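Local coordinates for MutT/nudix family protein (Shewanella oneidensis, PDB 3GZ5) that probably regulates transcription of NAD-metabolism genes in response to ADP-ribose, joining a Nudix domain to a DNA-binding winged helix, at residues S45-P48 against F49-L52; F59-E62 against T63-E66; S114-A117 against C118-Q121; D144-Q147 against L148-A152. All blocks are in the same frame, centred on the assembly; numbering follows the deposited sequence.

Contact 1: residues S45-P48 against F49-L52; sequences SNHP and FLGL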
loop_
_atom_site.group_PDB
_atom_site.type_symbol
_atom_site.label_atom_id
_atom_site.label_comp_id
_atom_site.label_asym_id
_atom_site.label_seq_id
_atom_site.Cartn_x
_atom_site.Cartn_y
_atom_site.Cartn_z
ATOM N N SER B 45 -29.078 4.395 -1.836
ATOM C CA SER B 45 -30.416 4.739 -1.352
ATOM C C SER B 45 -30.340 5.899 -0.354
ATOM O O SER B 45 -30.931 5.820 0.738
ATOM C CB SER B 45 -31.020 3.533 -0.645
ATOM O OG SER B 45 -30.258 3.189 0.510
ATOM N N ASN B 46 -29.629 6.969 -0.730
ATOM C CA ASN B 46 -29.165 7.957 0.240
ATOM C C ASN B 46 -28.463 9.133 -0.422
ATOM O O ASN B 46 -27.513 8.949 -1.189
ATOM C CB ASN B 46 -28.192 7.279 1.210
ATOM C CG ASN B 46 -28.463 7.623 2.654
ATOM O OD1 ASN B 46 -29.606 7.878 3.046
ATOM N ND2 ASN B 46 -27.413 7.616 3.464
ATOM N N HIS B 47 -28.943 10.337 -0.124
ATOM C CA HIS B 47 -28.366 11.606 -0.598
ATOM C C HIS B 47 -27.008 11.774 0.122
ATOM O O HIS B 47 -26.863 11.316 1.272
ATOM C CB HIS B 47 -29.334 12.737 -0.191
ATOM C CG HIS B 47 -29.672 13.726 -1.278
ATOM N ND1 HIS B 47 -30.946 13.850 -1.798
ATOM C CD2 HIS B 47 -28.930 14.686 -1.882
ATOM C CE1 HIS B 47 -30.968 14.824 -2.693
ATOM N NE2 HIS B 47 -29.757 15.351 -2.759
ATOM N N PRO B 48 -25.998 12.388 -0.533
ATOM C CA PRO B 48 -25.901 12.926 -1.891
ATOM C C PRO B 48 -25.724 11.813 -2.937
ATOM O O PRO B 48 -26.027 10.649 -2.638
ATOM C CB PRO B 48 -24.658 13.826 -1.821
ATOM C CG PRO B 48 -23.807 13.193 -0.795
ATOM C CD PRO B 48 -24.732 12.554 0.204
ATOM N N PHE B 49 -25.253 12.164 -4.140
ATOM C CA PHE B 49 -25.115 11.204 -5.255
ATOM C C PHE B 49 -26.151 10.082 -5.152
ATOM O O PHE B 49 -25.839 8.904 -5.293
ATOM C CB PHE B 49 -23.701 10.612 -5.308
ATOM C CG PHE B 49 -22.641 11.592 -5.696
ATOM C CD1 PHE B 49 -21.724 12.033 -4.757
ATOM C CD2 PHE B 49 -22.555 12.071 -7.002
ATOM C CE1 PHE B 49 -20.730 12.945 -5.098
ATOM C CE2 PHE B 49 -21.554 12.988 -7.373
ATOM C CZ PHE B 49 -20.635 13.431 -6.412
ATOM N N LEU B 50 -27.390 10.477 -4.879
ATOM C CA LEU B 50 -28.491 9.546 -4.643
ATOM C C LEU B 50 -28.843 8.754 -5.918
ATOM O O LEU B 50 -28.697 9.264 -7.050
ATOM C CB LEU B 50 -29.699 10.321 -4.095
ATOM C CG LEU B 50 -31.111 9.741 -4.231
ATOM C CD1 LEU B 50 -31.429 8.804 -3.079
ATOM C CD2 LEU B 50 -32.117 10.896 -4.343
ATOM N N GLY B 51 -29.274 7.503 -5.717
ATOM C CA GLY B 51 -29.570 6.583 -6.819
ATOM C C GLY B 51 -28.402 6.096 -7.669
ATOM O O GLY B 51 -28.570 5.184 -8.481
ATOM N N LEU B 52 -27.228 6.699 -7.511
ATOM C CA LEU B 52 -26.046 6.289 -8.278
ATOM C C LEU B 52 -25.425 5.016 -7.699
ATOM O O LEU B 52 -25.636 4.690 -6.524
ATOM C CB LEU B 52 -25.010 7.419 -8.343
ATOM C CG LEU B 52 -25.408 8.671 -9.129
ATOM C CD1 LEU B 52 -24.505 9.838 -8.828
ATOM C CD2 LEU B 52 -25.401 8.389 -10.629
#
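His47 and Leu50 mark the point where the chain doubles back, their CA atoms 4.5 Å apart, in the loop that joins antiparallel strands 36-43 and 53-54 of the Nudix domain. Two features shape the reversal: the peptide bond before Pro48 is cis, and a type II beta turn follows from Phe49 to Leu52. Gly51 takes the third place of that turn with a positive phi of 68°, a conformation that suits glycine. The turn is closed weakly, by Leu52 N to Phe49 O at 3.4 Å.

Leu50 does most of the touching and lies across the inside of the bend. Its CB packs on His47 CA at 4.0 Å, and its two methyls part to meet neighbouring residues. CD2 approaches the imidazole obliquely, 4.1 Å from His47 ND1, while CD1 goes to the backbone of Ser45 and Asn46. Phe49 turns elsewhere: with CG opposite its carbonyl carbon (chi1 -68°), the ring leaves the bend and meets Phe143 edge-to-face. Pro48 packs on Arg101. Backbone bonds between Arg44 and both Gly51 and Leu52, and one from Gln43 NE2 to Gly51 O, fasten the returning limb to the end of strand 36-43. Contact within the loop is thus apolar and backbone-based, lying largely at the surface. Leu50 CD1 rests 3.5 Å from Asn46 N.

Contact 2: residues F59-E62 against T63-E66; sequences FIDE and TCDE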
loop_
_atom_site.group_PDB
_atom_site.type_symbol
_atom_site.label_atom_id
_atom_site.label_comp_id
_atom_site.label_asym_id
_atom_site.label_seq_id
_atom_site.Cartn_x
_atom_site.Cartn_y
_atom_site.Cartn_z
ATOM N N PHE B 59 -19.646 3.644 7.427
ATOM C CA PHE B 59 -19.115 4.093 8.723
ATOM C C PHE B 59 -18.657 2.964 9.625
ATOM O O PHE B 59 -19.182 1.850 9.601
ATOM C CB PHE B 59 -20.123 5.010 9.465
ATOM C CG PHE B 59 -20.551 6.225 8.671
ATOM C CD1 PHE B 59 -19.665 7.249 8.406
ATOM C CD2 PHE B 59 -21.854 6.333 8.181
ATOM C CE1 PHE B 59 -20.062 8.396 7.651
ATOM C CE2 PHE B 59 -22.262 7.447 7.427
ATOM C CZ PHE B 59 -21.355 8.482 7.164
ATOM N N ILE B 60 -17.664 3.282 10.432
ATOM C CA ILE B 60 -17.207 2.398 11.502
ATOM C C ILE B 60 -18.344 2.289 12.541
ATOM O O ILE B 60 -19.006 3.280 12.845
ATOM C CB ILE B 60 -15.884 2.976 12.097
ATOM C CG1 ILE B 60 -14.788 2.910 11.040
ATOM C CG2 ILE B 60 -15.457 2.302 13.437
ATOM C CD1 ILE B 60 -13.696 3.917 11.231
ATOM N N ASP B 61 -18.605 1.077 13.026
ATOM C CA ASP B 61 -19.553 0.868 14.095
ATOM C C ASP B 61 -18.757 0.345 15.289
ATOM O O ASP B 61 -18.298 -0.799 15.286
ATOM C CB ASP B 61 -20.645 -0.110 13.656
ATOM C CG ASP B 61 -21.778 -0.244 14.683
ATOM O OD1 ASP B 61 -21.514 -0.180 15.900
ATOM O OD2 ASP B 61 -22.944 -0.422 14.263
ATOM N N GLU B 62 -18.566 1.195 16.299
ATOM C CA GLU B 62 -17.704 0.851 17.443
ATOM C C GLU B 62 -18.257 -0.257 18.322
ATOM O O GLU B 62 -17.532 -0.827 19.133
ATOM C CB GLU B 62 -17.383 2.091 18.289
ATOM C CG GLU B 62 -16.978 3.292 17.455
ATOM C CD GLU B 62 -16.154 4.308 18.211
ATOM O OE1 GLU B 62 -15.960 4.145 19.442
ATOM O OE2 GLU B 62 -15.677 5.267 17.555
ATOM N N THR B 63 -19.539 -0.559 18.162
ATOM C CA THR B 63 -20.164 -1.569 19.004
ATOM C C THR B 63 -19.929 -2.980 18.452
ATOM O O THR B 63 -20.181 -3.969 19.150
ATOM C CB THR B 63 -21.677 -1.318 19.206
ATOM O OG1 THR B 63 -22.386 -1.658 18.012
ATOM C CG2 THR B 63 -21.936 0.149 19.557
ATOM N N CYS B 64 -19.447 -3.074 17.210
ATOM C CA CYS B 64 -19.174 -4.383 16.638
ATOM C C CYS B 64 -17.834 -4.493 15.896
ATOM O O CYS B 64 -17.299 -5.583 15.784
ATOM C CB CYS B 64 -20.347 -4.864 15.788
ATOM S SG CYS B 64 -20.719 -3.843 14.397
ATOM N N ASP B 65 -17.279 -3.371 15.447
ATOM C CA ASP B 65 -15.976 -3.346 14.769
ATOM C C ASP B 65 -14.867 -3.053 15.763
ATOM O O ASP B 65 -14.906 -2.028 16.448
ATOM C CB ASP B 65 -15.922 -2.250 13.697
ATOM C CG ASP B 65 -17.051 -2.314 12.712
ATOM O OD1 ASP B 65 -17.642 -3.384 12.494
ATOM O OD2 ASP B 65 -17.346 -1.261 12.120
ATOM N N GLU B 66 -13.861 -3.921 15.818
ATOM C CA GLU B 66 -12.693 -3.702 16.680
ATOM C C GLU B 66 -11.458 -3.209 15.890
ATOM O O GLU B 66 -10.488 -2.737 16.475
ATOM C CB GLU B 66 -12.356 -4.981 17.442
ATOM C CG GLU B 66 -13.579 -5.588 18.135
ATOM C CD GLU B 66 -13.215 -6.523 19.271
ATOM O OE1 GLU B 66 -13.271 -6.068 20.441
ATOM O OE2 GLU B 66 -12.865 -7.703 18.998
HETATM O O HOH W 1 -15.081 -1.139 19.761
#
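Asp61 O is gripped by two backbone donors, Cys64 N and Asp65 N. Asp65 N comes almost straight on at 2.8 Å, with a C=O...donor angle of 177°; Cys64 N stands above the carbonyl plane at 3.2 Å. The Asp61 carboxylate binds the same turn through one oxygen. OD1 takes Thr63 N at 3.0 Å on its anti lone pair, an Asx turn, and Thr63 OG1 at 2.7 Å on the syn side, somewhat out of plane. With CG anti to the backbone N (chi1 -173°), the carboxylate swings over the following residues, where CB and CG also touch Cys64 SG at 3.8 Å. Replacing Asp61 by an alanine would probably leave Thr63 N and Thr63 OG1 without their shared acceptor and the hydroxyl free to turn.

Asp65 returns a bond to the backbone of Asp61. Its OD2 accepts Asp61 N at 2.8 Å along a nearly straight N-H (173°), met from above the carboxylate plane. That oxygen is also in a salt bridge with Arg74, which probably offsets the charge of Asp65 and eases its closeness to the Asp61 carboxylate. A water donates to Glu62 O at 2.5 Å.

In the second subunit, Gln21 binds Glu62 OE2 and Trp103 binds Asp65 O, so this loop is also part of the dimer interface. Within the chain it leads from strand 57-58 into helix 68-80, which supplies Arg74, while Ile60 packs on that helix and on Leu23 of strand 22-33.

Contact 3: residues S114-A117 against C118-Q121; sequences SYQA and CQIQ
Tyr115 and Gln119 both swing their CG anti to the backbone N (chi1 178° in each), and this sends the two side chains off the short helix in the same direction. A bend at chi2 of Gln119 (65°) then lays its chain along the tyrosine. The amide lies almost flat against the ring, the planes only 8° apart. CB sits over one ring face, 4.0 Å from the Tyr115 centroid, a CH-pi contact near the rim. Further out, Gln119 CG packs on Tyr115 CE2 at 3.6 Å, Gln119 NE2 lies 3.5 Å from Tyr115 CZ, and the hydroxyl OH of Tyr115 comes within 3.2 Å of Gln119 CD.

The backbone is tied by Gln119 N to Tyr115 O at 3.0 Å, in the carbonyl plane, a single i to i+4 bond. Ser114 OG accepts weakly from Ala117 N as a capping bond at 3.4 Å. On another flank, Ile120 CG2 touches Gln116 OE1 at 3.3 Å.

His33 stacks on the Tyr115 ring. Trp130 of strand 128-132 meets that ring at an angle and also packs on Gln119, whose side chain is about 6 Å from a bound sodium ion. A serine in place of Tyr115 would probably cost the Gln119 amide the ring it lies along and His33 its stacking mate. The arrangement is that of a capped, weakly bonded one-turn helix in the connection from strand 104-112 to strand 128-132 of the Nudix fold.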
loop_
_atom_site.group_PDB
_atom_site.type_symbol
_atom_site.label_atom_id
_atom_site.label_comp_id
_atom_site.label_asym_id
_atom_site.label_seq_id
_atom_site.Cartn_x
_atom_site.Cartn_y
_atom_site.Cartn_z
ATOM N N SER B 114 -14.845 -15.766 -5.021
ATOM C CA SER B 114 -15.448 -16.435 -6.168
ATOM C C SER B 114 -16.896 -15.986 -6.366
ATOM O O SER B 114 -17.638 -15.728 -5.411
ATOM C CB SER B 114 -15.376 -17.951 -6.038
ATOM O OG SER B 114 -16.525 -18.423 -5.367
ATOM N N TYR B 115 -17.284 -15.915 -7.626
ATOM C CA TYR B 115 -18.621 -15.500 -8.034
ATOM C C TYR B 115 -19.785 -16.304 -7.428
ATOM O O TYR B 115 -20.744 -15.699 -6.961
ATOM C CB TYR B 115 -18.681 -15.485 -9.565
ATOM C CG TYR B 115 -20.015 -15.124 -10.154
ATOM C CD1 TYR B 115 -20.364 -13.793 -10.375
ATOM C CD2 TYR B 115 -20.925 -16.119 -10.531
ATOM C CE1 TYR B 115 -21.583 -13.460 -10.939
ATOM C CE2 TYR B 115 -22.152 -15.791 -11.093
ATOM C CZ TYR B 115 -22.473 -14.468 -11.295
ATOM O OH TYR B 115 -23.679 -14.148 -11.868
ATOM N N GLN B 116 -19.706 -17.639 -7.418
ATOM C CA GLN B 116 -20.842 -18.471 -6.951
ATOM C C GLN B 116 -20.930 -18.632 -5.425
ATOM O O GLN B 116 -21.958 -19.072 -4.902
ATOM C CB GLN B 116 -20.878 -19.848 -7.633
ATOM C CG GLN B 116 -21.741 -19.924 -8.932
ATOM C CD GLN B 116 -23.242 -19.616 -8.716
ATOM O OE1 GLN B 116 -23.845 -20.001 -7.695
ATOM N NE2 GLN B 116 -23.848 -18.920 -9.692
ATOM N N ALA B 117 -19.863 -18.262 -4.718
ATOM C CA ALA B 117 -19.886 -18.219 -3.255
ATOM C C ALA B 117 -20.971 -17.273 -2.731
ATOM O O ALA B 117 -21.491 -17.469 -1.630
ATOM C CB ALA B 117 -18.525 -17.814 -2.714
ATOM N N CYS B 118 -21.336 -16.272 -3.533
ATOM C CA CYS B 118 -22.294 -15.259 -3.097
ATOM C C CYS B 118 -23.375 -14.846 -4.106
ATOM O O CYS B 118 -24.317 -14.149 -3.716
ATOM C CB CYS B 118 -21.545 -14.007 -2.682
ATOM S SG CYS B 118 -21.244 -12.942 -4.064
ATOM N N GLN B 119 -23.231 -15.221 -5.386
ATOM C CA GLN B 119 -24.309 -15.039 -6.381
ATOM C C GLN B 119 -25.568 -15.816 -5.979
ATOM O O GLN B 119 -26.690 -15.424 -6.326
ATOM C CB GLN B 119 -23.860 -15.443 -7.791
ATOM C CG GLN B 119 -24.946 -15.316 -8.888
ATOM C CD GLN B 119 -25.415 -13.867 -9.159
ATOM O OE1 GLN B 119 -26.572 -13.641 -9.530
ATOM N NE2 GLN B 119 -24.519 -12.896 -8.986
ATOM N N ILE B 120 -25.361 -16.916 -5.251
ATOM C CA ILE B 120 -26.440 -17.647 -4.561
ATOM C C ILE B 120 -27.228 -16.816 -3.511
ATOM O O ILE B 120 -28.355 -17.175 -3.160
ATOM C CB ILE B 120 -25.903 -18.952 -3.883
ATOM C CG1 ILE B 120 -24.648 -18.663 -3.036
ATOM C CG2 ILE B 120 -25.657 -20.058 -4.935
ATOM C CD1 ILE B 120 -24.324 -19.724 -1.976
ATOM N N GLN B 121 -26.634 -15.723 -3.018
ATOM C CA GLN B 121 -27.217 -14.911 -1.925
ATOM C C GLN B 121 -27.444 -13.451 -2.325
ATOM O O GLN B 121 -27.602 -12.591 -1.444
ATOM C CB GLN B 121 -26.305 -14.951 -0.678
ATOM C CG GLN B 121 -26.084 -16.338 -0.064
ATOM C CD GLN B 121 -24.608 -16.636 0.219
ATOM O OE1 GLN B 121 -23.731 -15.855 -0.138
ATOM N NE2 GLN B 121 -24.333 -17.773 0.853
#

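Contact 4: residues D144-Q147 against L148-A152; sequences DHLQ and LIEQA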
loop_
_atom_site.group_PDB
_atom_site.type_symbol
_atom_site.label_atom_id
_atom_site.label_comp_id
_atom_site.label_asym_id
_atom_site.label_seq_id
_atom_site.Cartn_x
_atom_site.Cartn_y
_atom_site.Cartn_z
ATOM N N ASP B 144 -15.789 9.581 -5.871
ATOM C CA ASP B 144 -14.568 9.364 -6.639
ATOM C C ASP B 144 -14.337 7.865 -6.812
ATOM O O ASP B 144 -13.210 7.438 -7.076
ATOM C CB ASP B 144 -13.356 10.038 -5.945
ATOM C CG ASP B 144 -13.098 9.498 -4.514
ATOM O OD1 ASP B 144 -13.946 8.766 -3.955
ATOM O OD2 ASP B 144 -12.043 9.827 -3.945
ATOM N N HIS B 145 -15.408 7.090 -6.670
ATOM C CA HIS B 145 -15.345 5.639 -6.672
ATOM C C HIS B 145 -14.833 4.993 -7.975
ATOM O O HIS B 145 -14.216 3.913 -7.941
ATOM C CB HIS B 145 -16.690 5.046 -6.289
ATOM C CG HIS B 145 -17.064 5.274 -4.860
ATOM N ND1 HIS B 145 -18.165 4.679 -4.286
ATOM C CD2 HIS B 145 -16.501 6.041 -3.893
ATOM C CE1 HIS B 145 -18.268 5.069 -3.027
ATOM N NE2 HIS B 145 -17.259 5.883 -2.759
ATOM N N LEU B 146 -15.067 5.655 -9.107
ATOM C CA LEU B 146 -14.475 5.210 -10.352
ATOM C C LEU B 146 -12.953 5.215 -10.263
ATOM O O LEU B 146 -12.287 4.310 -10.770
ATOM C CB LEU B 146 -14.918 6.074 -11.540
ATOM C CG LEU B 146 -14.257 5.683 -12.876
ATOM C CD1 LEU B 146 -14.604 4.235 -13.230
ATOM C CD2 LEU B 146 -14.654 6.633 -14.014
ATOM N N GLN B 147 -12.417 6.249 -9.633
ATOM C CA GLN B 147 -10.989 6.421 -9.501
ATOM C C GLN B 147 -10.383 5.368 -8.564
ATOM O O GLN B 147 -9.302 4.846 -8.837
ATOM C CB GLN B 147 -10.723 7.827 -8.979
ATOM C CG GLN B 147 -9.329 8.364 -9.212
ATOM C CD GLN B 147 -9.265 9.859 -8.952
ATOM O OE1 GLN B 147 -10.301 10.548 -8.953
ATOM N NE2 GLN B 147 -8.051 10.375 -8.729
ATOM N N LEU B 148 -11.093 5.062 -7.474
ATOM C CA LEU B 148 -10.735 3.969 -6.555
ATOM C C LEU B 148 -10.739 2.591 -7.250
ATOM O O LEU B 148 -9.849 1.781 -7.025
ATOM C CB LEU B 148 -11.662 3.966 -5.328
ATOM C CG LEU B 148 -11.560 5.118 -4.313
ATOM C CD1 LEU B 148 -12.639 5.000 -3.273
ATOM C CD2 LEU B 148 -10.166 5.220 -3.628
ATOM N N ILE B 149 -11.734 2.344 -8.103
ATOM C CA ILE B 149 -11.810 1.122 -8.937
ATOM C C ILE B 149 -10.607 0.990 -9.876
ATOM O O ILE B 149 -9.955 -0.060 -9.908
ATOM C CB ILE B 149 -13.190 0.994 -9.656
ATOM C CG1 ILE B 149 -14.272 0.776 -8.603
ATOM C CG2 ILE B 149 -13.232 -0.173 -10.649
ATOM C CD1 ILE B 149 -15.669 1.032 -9.058
ATOM N N GLU B 150 -10.286 2.067 -10.591
ATOM C CA GLU B 150 -9.094 2.121 -11.446
ATOM C C GLU B 150 -7.773 1.845 -10.699
ATOM O O GLU B 150 -6.887 1.151 -11.213
ATOM C CB GLU B 150 -8.988 3.495 -12.132
ATOM C CG GLU B 150 -10.135 3.827 -13.087
ATOM C CD GLU B 150 -10.000 5.216 -13.733
ATOM O OE1 GLU B 150 -9.139 6.015 -13.277
ATOM O OE2 GLU B 150 -10.758 5.500 -14.699
ATOM N N GLN B 151 -7.633 2.418 -9.504
ATOM C CA GLN B 151 -6.489 2.136 -8.660
ATOM C C GLN B 151 -6.452 0.649 -8.216
ATOM O O GLN B 151 -5.409 -0.001 -8.290
ATOM C CB GLN B 151 -6.474 3.091 -7.467
ATOM C CG GLN B 151 -5.093 3.259 -6.849
ATOM C CD GLN B 151 -4.994 4.438 -5.889
ATOM O OE1 GLN B 151 -5.777 5.405 -5.958
ATOM N NE2 GLN B 151 -4.018 4.365 -4.984
ATOM N N ALA B 152 -7.590 0.124 -7.766
ATOM C CA ALA B 152 -7.691 -1.289 -7.387
ATOM C C ALA B 152 -7.325 -2.199 -8.561
ATOM O O ALA B 152 -6.567 -3.149 -8.398
ATOM C CB ALA B 152 -9.093 -1.609 -6.868
#
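Asp144 O and Leu148 N make the first of five consecutive i to i+4 backbone bonds, 3.2 Å long and in the carbonyl plane. His145 O then takes Ile149 N at 2.9 Å, Leu146 O takes Glu150 N at 3.0 Å, and Gln147 O takes Gln151 N, also at 3.0 Å. In these three the donor is tilted by about 25° from the carbonyl plane. Leu148 O continues the series by accepting from Ala152 N. Asp144 O has a second, weak partner in Gln147 N as the chain enters its first turn.

Asp144 stands at the N-cap position, yet its carboxylate makes no capping bond. Instead OD1 is in a salt bridge with Arg98 and lies in plane at the edge of the His145 imidazole. His145 ND1 accepts from Leu55 N, which fixes the ring's rotation. Leu148 CD1 rests beside the pair, 4.0 Å from Asp144 OD1 and equally far from His145 CD2, meeting the ring obliquely. On the outer side the extended Glu150 reaches back over Leu146, its OE2 3.9 Å from Leu146 CG, a van der Waals touch of a carboxylate oxygen on an aliphatic carbon. Ile149, with CG1 beside its backbone N (chi1 -66°), presses CG1 to 3.2 Å from His145 O.

The inward residues continue into the core: Leu148 packs on Cys91, Thr106 and Cys108, Ile149 on Val28 and Ala152 on Phe30 and Leu90. This is the first part of helix 145-162 lying against the central sheet, as in the alpha/beta/alpha sandwich of Nudix domains.

Overall arrangement
From the N terminus the four contacts come in series; each is closed before the next opens, and none nests with or crosses another. Contact 1 folds the loop between strands 36-43 and 53-54, and contact 2 turns the chain from strand 57-58 into helix 68-80 at the dimer interface. Contact 3 caps the short helix after strand 104-112, and contact 4 starts helix 145-162. Contacts 1 and 4 are closest, about 6 Å between nearest atoms, and Phe143, just before contact 4, bridges them by meeting both Phe49 and His145. Contacts 3 and 4 lie on opposite sides of the chain's centre. All four belong to the Nudix domain.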